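PDB 2Y2W: arabinofuranosidase from Bifidobacterium longum, which hydrolyses terminal non-reducing alpha-(1->5)-linked L-arabinofuranosyl residues of arabinans, as a family 51 glycoside hydrolase, and is also active on arabinoxylan. Local coordinates for residues A233-A238 with L271-E276; D279-H284 with A315-A320; A298-F303 with T381-V386. One frame throughout, in Å; residues are numbered along the deposited sequence.

Interaction 1 of 3, residues A233-A238 with L271-E276; sequences AVDKVA and LTKAYE
The carboxylate of Asp235 turns one of its faces to Lys273: over it stand the backbone carbonyl O, 4.0 Å from OD1, and, farther off, the aliphatic CG of the lysine. No bond spans that gap. OD2 is instead hydrogen-bonded to His224 of the second subunit, so the group sits where two helices of the (beta/alpha)8 barrel meet the neighbouring protein. Helix 227-244 leads to the barrel strand 249-252 and helix 265-274 to the next one, 280-287, which makes them consecutive helices of the outer layer. At the nearest point the residue is alanine, whose small side chain allows a close approach: the CA atoms of Asp235 and Ala274 are 4.5 Å apart, and the helix backbone itself forms part of the contact surface. With CG anti to the backbone N (chi1 179°), the carboxylate is carried beside the Lys273-Ala274 backbone, without bonding to it. The ammonium group of that lysine does not pair with the acid, its NZ lying 5.6 Å from Asp235 OD2. Towards the barrel, Val234 also packs on Ile212 and Ala252. Ala274 CB rests against two atoms of the facing helix, 3.8 Å from Asp235 CA and 3.8 Å from Val234 CG1.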
# COMPACT_ATOMS: atom_id res chain seq x y z
N ALA D 233 -6.83 6.07 -3.96
CA ALA D 233 -5.44 6.45 -4.22
C ALA D 233 -5.32 7.83 -4.87
O ALA D 233 -4.54 8.67 -4.41
CB ALA D 233 -4.75 5.40 -5.08
N VAL D 234 -6.11 8.08 -5.91
CA VAL D 234 -6.10 9.35 -6.62
C VAL D 234 -6.61 10.50 -5.74
O VAL D 234 -6.17 11.64 -5.89
CB VAL D 234 -6.85 9.28 -7.99
CG1 VAL D 234 -8.37 9.23 -7.80
CG2 VAL D 234 -6.46 10.44 -8.89
N ASP D 235 -7.52 10.20 -4.82
CA ASP D 235 -8.01 11.19 -3.87
C ASP D 235 -6.89 11.65 -2.94
O ASP D 235 -6.77 12.84 -2.67
CB ASP D 235 -9.18 10.63 -3.05
CG ASP D 235 -9.71 11.62 -2.02
OD1 ASP D 235 -9.76 12.84 -2.31
OD2 ASP D 235 -10.09 11.17 -0.91
N LYS D 236 -6.08 10.70 -2.47
CA LYS D 236 -4.92 11.01 -1.62
C LYS D 236 -3.85 11.81 -2.36
O LYS D 236 -3.39 12.84 -1.85
CB LYS D 236 -4.31 9.72 -1.05
CG LYS D 236 -5.15 9.04 0.03
CD LYS D 236 -4.60 7.66 0.38
CE LYS D 236 -5.57 6.88 1.27
NZ LYS D 236 -6.89 6.60 0.62
N VAL D 237 -3.49 11.36 -3.56
CA VAL D 237 -2.43 11.99 -4.35
C VAL D 237 -2.82 13.38 -4.88
O VAL D 237 -2.03 14.32 -4.80
CB VAL D 237 -1.94 11.08 -5.50
CG1 VAL D 237 -0.81 11.74 -6.29
CG2 VAL D 237 -1.46 9.74 -4.95
N ALA D 238 -4.04 13.49 -5.41
CA ALA D 238 -4.54 14.75 -5.97
C ALA D 238 -4.66 15.85 -4.91
O ALA D 238 -4.28 17.00 -5.16
CB ALA D 238 -5.87 14.55 -6.68
N LEU D 271 -14.30 9.75 -10.03
CA LEU D 271 -14.51 11.20 -10.03
C LEU D 271 -15.38 11.69 -8.87
O LEU D 271 -15.14 12.77 -8.35
CB LEU D 271 -15.05 11.69 -11.37
CG LEU D 271 -14.20 11.45 -12.63
CD1 LEU D 271 -14.94 11.90 -13.88
CD2 LEU D 271 -12.83 12.13 -12.54
N THR D 272 -16.36 10.89 -8.46
CA THR D 272 -17.24 11.26 -7.34
C THR D 272 -16.45 11.48 -6.04
O THR D 272 -16.68 12.45 -5.33
CB THR D 272 -18.37 10.21 -7.11
OG1 THR D 272 -19.19 10.14 -8.28
CG2 THR D 272 -19.24 10.58 -5.91
N LYS D 273 -15.51 10.58 -5.76
CA LYS D 273 -14.71 10.65 -4.54
C LYS D 273 -13.64 11.74 -4.60
O LYS D 273 -13.50 12.52 -3.66
CB LYS D 273 -14.07 9.29 -4.22
CG LYS D 273 -13.52 9.19 -2.81
CD LYS D 273 -13.29 7.74 -2.41
CE LYS D 273 -12.84 7.63 -0.96
NZ LYS D 273 -12.66 6.21 -0.54
N ALA D 274 -12.92 11.80 -5.71
CA ALA D 274 -11.76 12.69 -5.82
C ALA D 274 -12.07 14.03 -6.49
O ALA D 274 -11.16 14.79 -6.83
CB ALA D 274 -10.63 11.98 -6.55
N TYR D 275 -13.36 14.33 -6.65
CA TYR D 275 -13.82 15.52 -7.39
C TYR D 275 -13.07 16.81 -7.08
O TYR D 275 -12.54 17.46 -7.99
CB TYR D 275 -15.34 15.72 -7.23
CG TYR D 275 -15.82 17.07 -7.73
CD1 TYR D 275 -15.90 17.34 -9.09
CD2 TYR D 275 -16.19 18.07 -6.83
CE1 TYR D 275 -16.34 18.58 -9.55
CE2 TYR D 275 -16.63 19.31 -7.27
CZ TYR D 275 -16.70 19.56 -8.63
OH TYR D 275 -17.13 20.79 -9.06
N GLU D 276 -13.05 17.19 -5.80
CA GLU D 276 -12.53 18.49 -5.37
C GLU D 276 -11.14 18.87 -5.89
O GLU D 276 -10.90 20.02 -6.25
CB GLU D 276 -12.59 18.63 -3.85
CG GLU D 276 -13.82 19.38 -3.33
CD GLU D 276 -13.89 20.84 -3.81
OE1 GLU D 276 -12.84 21.44 -4.13
OE2 GLU D 276 -15.01 21.40 -3.85

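Interaction 2 of 3, residues D279-H284 with A315-A320; sequences DFVSCH and ATVSDA
A beta-alpha unit of the (beta/alpha)8 barrel is closed here, the sixth strand, 280-287, receiving on its outer side Val317 from helix 307-327, which lies in the connection from this strand to strand 335-341. Val317 supplies the whole helical share of the contact. Its two methyls straddle the thiol of Cys283, with SG 3.7 Å from Val317 CG1 and 3.8 Å from Val317 CG2. The sulfur thus points into the fork of the isopropyl group. CG1, anti to the backbone N of Val317 (chi1 173°), is the branch that extends along the strand as well, meeting CG1 of Val281 at 3.8 Å. Val281 and Val317 point in opposite senses and overlap side by side. All three residues are buried and no hydrogen bond crosses the contact. The CA atoms of Cys283 and Val317 stay 8.0 Å apart, a separation bridged by side chains, with no backbone contact. Ser282 and His284, between and beyond the outward pair, face away from the helix; His284 ND1 is hydrogen-bonded to Glu215, the probable acid/base residue by comparison with relatives. On the outer side, Val281 also packs against Leu271 and Glu267 of helix 265-274, Val317 against Glu267 and Phe263, and Cys283 against Phe338 of strand 335-341, so that the contact is enclosed by the preceding helix and the following strand.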
# COMPACT_ATOMS: atom_id res chain seq x y z
N ASP D 279 -9.12 18.01 -12.02
CA ASP D 279 -9.41 18.99 -13.05
C ASP D 279 -9.77 18.32 -14.37
O ASP D 279 -10.53 18.86 -15.17
CB ASP D 279 -8.21 19.92 -13.22
CG ASP D 279 -7.84 20.64 -11.93
OD1 ASP D 279 -8.50 21.64 -11.60
OD2 ASP D 279 -6.88 20.20 -11.25
N PHE D 280 -9.21 17.13 -14.58
CA PHE D 280 -9.42 16.37 -15.80
C PHE D 280 -9.75 14.91 -15.52
O PHE D 280 -9.44 14.39 -14.45
CB PHE D 280 -8.18 16.42 -16.69
CG PHE D 280 -7.96 17.74 -17.37
CD1 PHE D 280 -8.52 18.00 -18.62
CD2 PHE D 280 -7.17 18.72 -16.77
CE1 PHE D 280 -8.30 19.21 -19.26
CE2 PHE D 280 -6.95 19.94 -17.40
CZ PHE D 280 -7.52 20.19 -18.65
N VAL D 281 -10.39 14.28 -16.50
CA VAL D 281 -10.53 12.83 -16.54
C VAL D 281 -10.03 12.37 -17.91
O VAL D 281 -10.34 12.99 -18.93
CB VAL D 281 -12.00 12.37 -16.25
CG1 VAL D 281 -13.00 13.01 -17.23
CG2 VAL D 281 -12.11 10.85 -16.26
N SER D 282 -9.23 11.31 -17.93
CA SER D 282 -8.56 10.87 -19.15
C SER D 282 -9.42 9.91 -19.97
O SER D 282 -10.11 9.06 -19.42
CB SER D 282 -7.22 10.21 -18.83
OG SER D 282 -7.39 8.87 -18.39
N CYS D 283 -9.35 10.07 -21.29
CA CYS D 283 -10.01 9.16 -22.22
C CYS D 283 -8.99 8.59 -23.19
O CYS D 283 -8.14 9.32 -23.71
CB CYS D 283 -11.11 9.88 -22.99
SG CYS D 283 -12.44 10.54 -21.97
N HIS D 284 -9.08 7.28 -23.43
CA HIS D 284 -8.18 6.59 -24.34
C HIS D 284 -8.97 5.92 -25.46
O HIS D 284 -9.90 5.15 -25.20
CB HIS D 284 -7.33 5.57 -23.58
CG HIS D 284 -6.36 6.19 -22.62
ND1 HIS D 284 -5.11 5.66 -22.39
CD2 HIS D 284 -6.45 7.30 -21.85
CE1 HIS D 284 -4.47 6.42 -21.51
NE2 HIS D 284 -5.26 7.42 -21.17
N ALA D 315 -19.69 11.51 -24.91
CA ALA D 315 -21.00 11.65 -24.27
C ALA D 315 -21.09 10.93 -22.92
O ALA D 315 -21.57 11.49 -21.94
CB ALA D 315 -22.11 11.17 -25.20
N THR D 316 -20.60 9.69 -22.90
CA THR D 316 -20.69 8.83 -21.72
C THR D 316 -19.77 9.29 -20.58
O THR D 316 -20.18 9.29 -19.41
CB THR D 316 -20.37 7.35 -22.07
OG1 THR D 316 -21.04 6.99 -23.29
CG2 THR D 316 -20.82 6.41 -20.96
N VAL D 317 -18.55 9.68 -20.93
CA VAL D 317 -17.58 10.15 -19.93
C VAL D 317 -18.01 11.49 -19.35
O VAL D 317 -17.92 11.70 -18.14
CB VAL D 317 -16.14 10.21 -20.51
CG1 VAL D 317 -15.18 10.87 -19.53
CG2 VAL D 317 -15.66 8.82 -20.87
N SER D 318 -18.50 12.38 -20.21
CA SER D 318 -19.03 13.68 -19.78
C SER D 318 -20.17 13.52 -18.78
O SER D 318 -20.20 14.19 -17.75
CB SER D 318 -19.51 14.49 -20.99
OG SER D 318 -18.45 14.69 -21.91
N ASP D 319 -21.10 12.62 -19.10
CA ASP D 319 -22.25 12.34 -18.23
C ASP D 319 -21.78 11.80 -16.88
O ASP D 319 -22.35 12.14 -15.84
CB ASP D 319 -23.18 11.34 -18.92
CG ASP D 319 -24.42 11.04 -18.10
OD1 ASP D 319 -25.21 11.97 -17.82
OD2 ASP D 319 -24.61 9.85 -17.74
N ALA D 320 -20.75 10.96 -16.91
CA ALA D 320 -20.12 10.43 -15.71
C ALA D 320 -19.43 11.54 -14.91
O ALA D 320 -19.51 11.56 -13.68
CB ALA D 320 -19.12 9.33 -16.07

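Interaction 3 of 3, residues A298-F303 with T381-V386; sequences ASMQDF and TAADAV
Phe303 and Asp384 meet with the aromatic ring and the carboxylate at nearly a right angle, their planes 76° apart. Asp384 OD1 reaches the far end of the ring obliquely, 3.2 Å from Phe303 CE2 and 3.3 Å from Phe303 CZ, a close approach to aromatic C-H carbons. The same oxygen is hydrogen-bonded to the hydroxyl of Tyr345, a partner that satisfies it within the buried contact. OD2 turns back to the N-cap residue: the backbone N of Thr381 donates to it over 3.0 Å, nearly straight (175°) and from above the carboxylate plane. Together with the weak return bond from Asp384 N to Thr381 OG1, this makes a capping box at the start of helix 382-397, the helix before the last strand of the (beta/alpha)8 barrel. Helix 297-304 belongs to the connection after strand 280-287, and the axes of 298-303 and 382-386 approach to 11.2 Å, their directions 30° apart. Ala383 turns its methyl to helix 297-304. Its CB takes the end of Met300, whose chain bends at chi2 and chi3 to bring CE to 4.0 Å and SD to 4.1 Å of that methyl; Met300 also touches Tyr524.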
# COMPACT_ATOMS: atom_id res chain seq x y z
N ALA D 298 -16.04 -4.48 -45.38
CA ALA D 298 -16.93 -4.29 -44.24
C ALA D 298 -16.19 -3.69 -43.04
O ALA D 298 -16.67 -2.75 -42.42
CB ALA D 298 -17.59 -5.61 -43.85
N SER D 299 -15.02 -4.26 -42.74
CA SER D 299 -14.18 -3.79 -41.64
C SER D 299 -13.62 -2.40 -41.92
O SER D 299 -13.48 -1.59 -41.00
CB SER D 299 -13.05 -4.79 -41.38
OG SER D 299 -12.19 -4.88 -42.51
N MET D 300 -13.30 -2.15 -43.18
CA MET D 300 -12.83 -0.84 -43.65
C MET D 300 -13.89 0.25 -43.41
O MET D 300 -13.57 1.32 -42.89
CB MET D 300 -12.43 -0.91 -45.13
CG MET D 300 -12.19 0.44 -45.82
SD MET D 300 -10.93 1.48 -45.06
CE MET D 300 -9.44 0.52 -45.34
N GLN D 301 -15.13 -0.04 -43.79
CA GLN D 301 -16.24 0.90 -43.62
C GLN D 301 -16.56 1.18 -42.15
O GLN D 301 -16.93 2.30 -41.79
CB GLN D 301 -17.50 0.41 -44.36
CG GLN D 301 -18.60 1.46 -44.52
CD GLN D 301 -18.23 2.59 -45.47
OE1 GLN D 301 -18.34 2.45 -46.68
NE2 GLN D 301 -17.80 3.71 -44.90
N ASP D 302 -16.41 0.16 -41.30
CA ASP D 302 -16.54 0.33 -39.85
C ASP D 302 -15.44 1.26 -39.32
O ASP D 302 -15.69 2.12 -38.46
CB ASP D 302 -16.45 -1.02 -39.12
CG ASP D 302 -17.60 -1.95 -39.46
OD1 ASP D 302 -18.46 -1.59 -40.29
OD2 ASP D 302 -17.64 -3.06 -38.88
N PHE D 303 -14.23 1.08 -39.85
CA PHE D 303 -13.05 1.82 -39.43
C PHE D 303 -13.11 3.30 -39.83
O PHE D 303 -12.67 4.17 -39.07
CB PHE D 303 -11.79 1.15 -39.99
CG PHE D 303 -10.53 1.93 -39.76
CD1 PHE D 303 -10.14 2.29 -38.47
CD2 PHE D 303 -9.72 2.27 -40.83
CE1 PHE D 303 -8.97 3.00 -38.26
CE2 PHE D 303 -8.54 2.98 -40.62
CZ PHE D 303 -8.16 3.34 -39.34
N THR D 381 -1.60 4.10 -43.84
CA THR D 381 -2.22 4.14 -45.15
C THR D 381 -3.02 5.43 -45.32
O THR D 381 -3.31 6.12 -44.34
CB THR D 381 -3.17 2.94 -45.36
OG1 THR D 381 -4.20 2.97 -44.36
CG2 THR D 381 -2.41 1.63 -45.27
N ALA D 382 -3.38 5.73 -46.57
CA ALA D 382 -4.21 6.90 -46.88
C ALA D 382 -5.51 6.91 -46.09
O ALA D 382 -6.00 7.97 -45.71
CB ALA D 382 -4.50 6.95 -48.37
N ALA D 383 -6.05 5.72 -45.83
CA ALA D 383 -7.28 5.56 -45.06
C ALA D 383 -7.08 5.89 -43.58
O ALA D 383 -7.93 6.52 -42.96
CB ALA D 383 -7.84 4.16 -45.23
N ASP D 384 -5.95 5.45 -43.02
CA ASP D 384 -5.60 5.71 -41.62
C ASP D 384 -5.57 7.21 -41.32
O ASP D 384 -6.01 7.65 -40.25
CB ASP D 384 -4.26 5.07 -41.26
CG ASP D 384 -4.30 3.55 -41.29
OD1 ASP D 384 -5.37 2.96 -41.04
OD2 ASP D 384 -3.24 2.93 -41.57
N ALA D 385 -5.05 7.98 -42.27
CA ALA D 385 -4.98 9.43 -42.15
C ALA D 385 -6.36 10.09 -42.17
O ALA D 385 -6.61 11.02 -41.41
CB ALA D 385 -4.11 10.00 -43.25
N VAL D 386 -7.24 9.59 -43.03
CA VAL D 386 -8.60 10.14 -43.16
C VAL D 386 -9.41 9.91 -41.88
O VAL D 386 -10.22 10.76 -41.49
CB VAL D 386 -9.34 9.58 -44.42
CG1 VAL D 386 -10.77 10.11 -44.51
CG2 VAL D 386 -8.58 9.93 -45.69

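Overall arrangement
Interactions 1 and 2 adjoin on the same side of the chain's centre, their centres 15 Å apart, and touch where Leu271 CD2 packs on Val281 CB at 3.8 Å. Interaction 3 lies farther off, its centre 26 Å from that of interaction 2 and 39 Å from that of interaction 1, yet its segments alternate along the chain with those of interaction 2. Interactions 2 and 3 both lie near the probable arabinofuranose site: the Cys283 side chain is about 8 Å from that of Glu340, the likely nucleophile, and the Phe303 side chain about 9 Å from those of Tyr286 and Trp344, which probably bind or recognise the substrate. Interaction 1 lies against the second subunit.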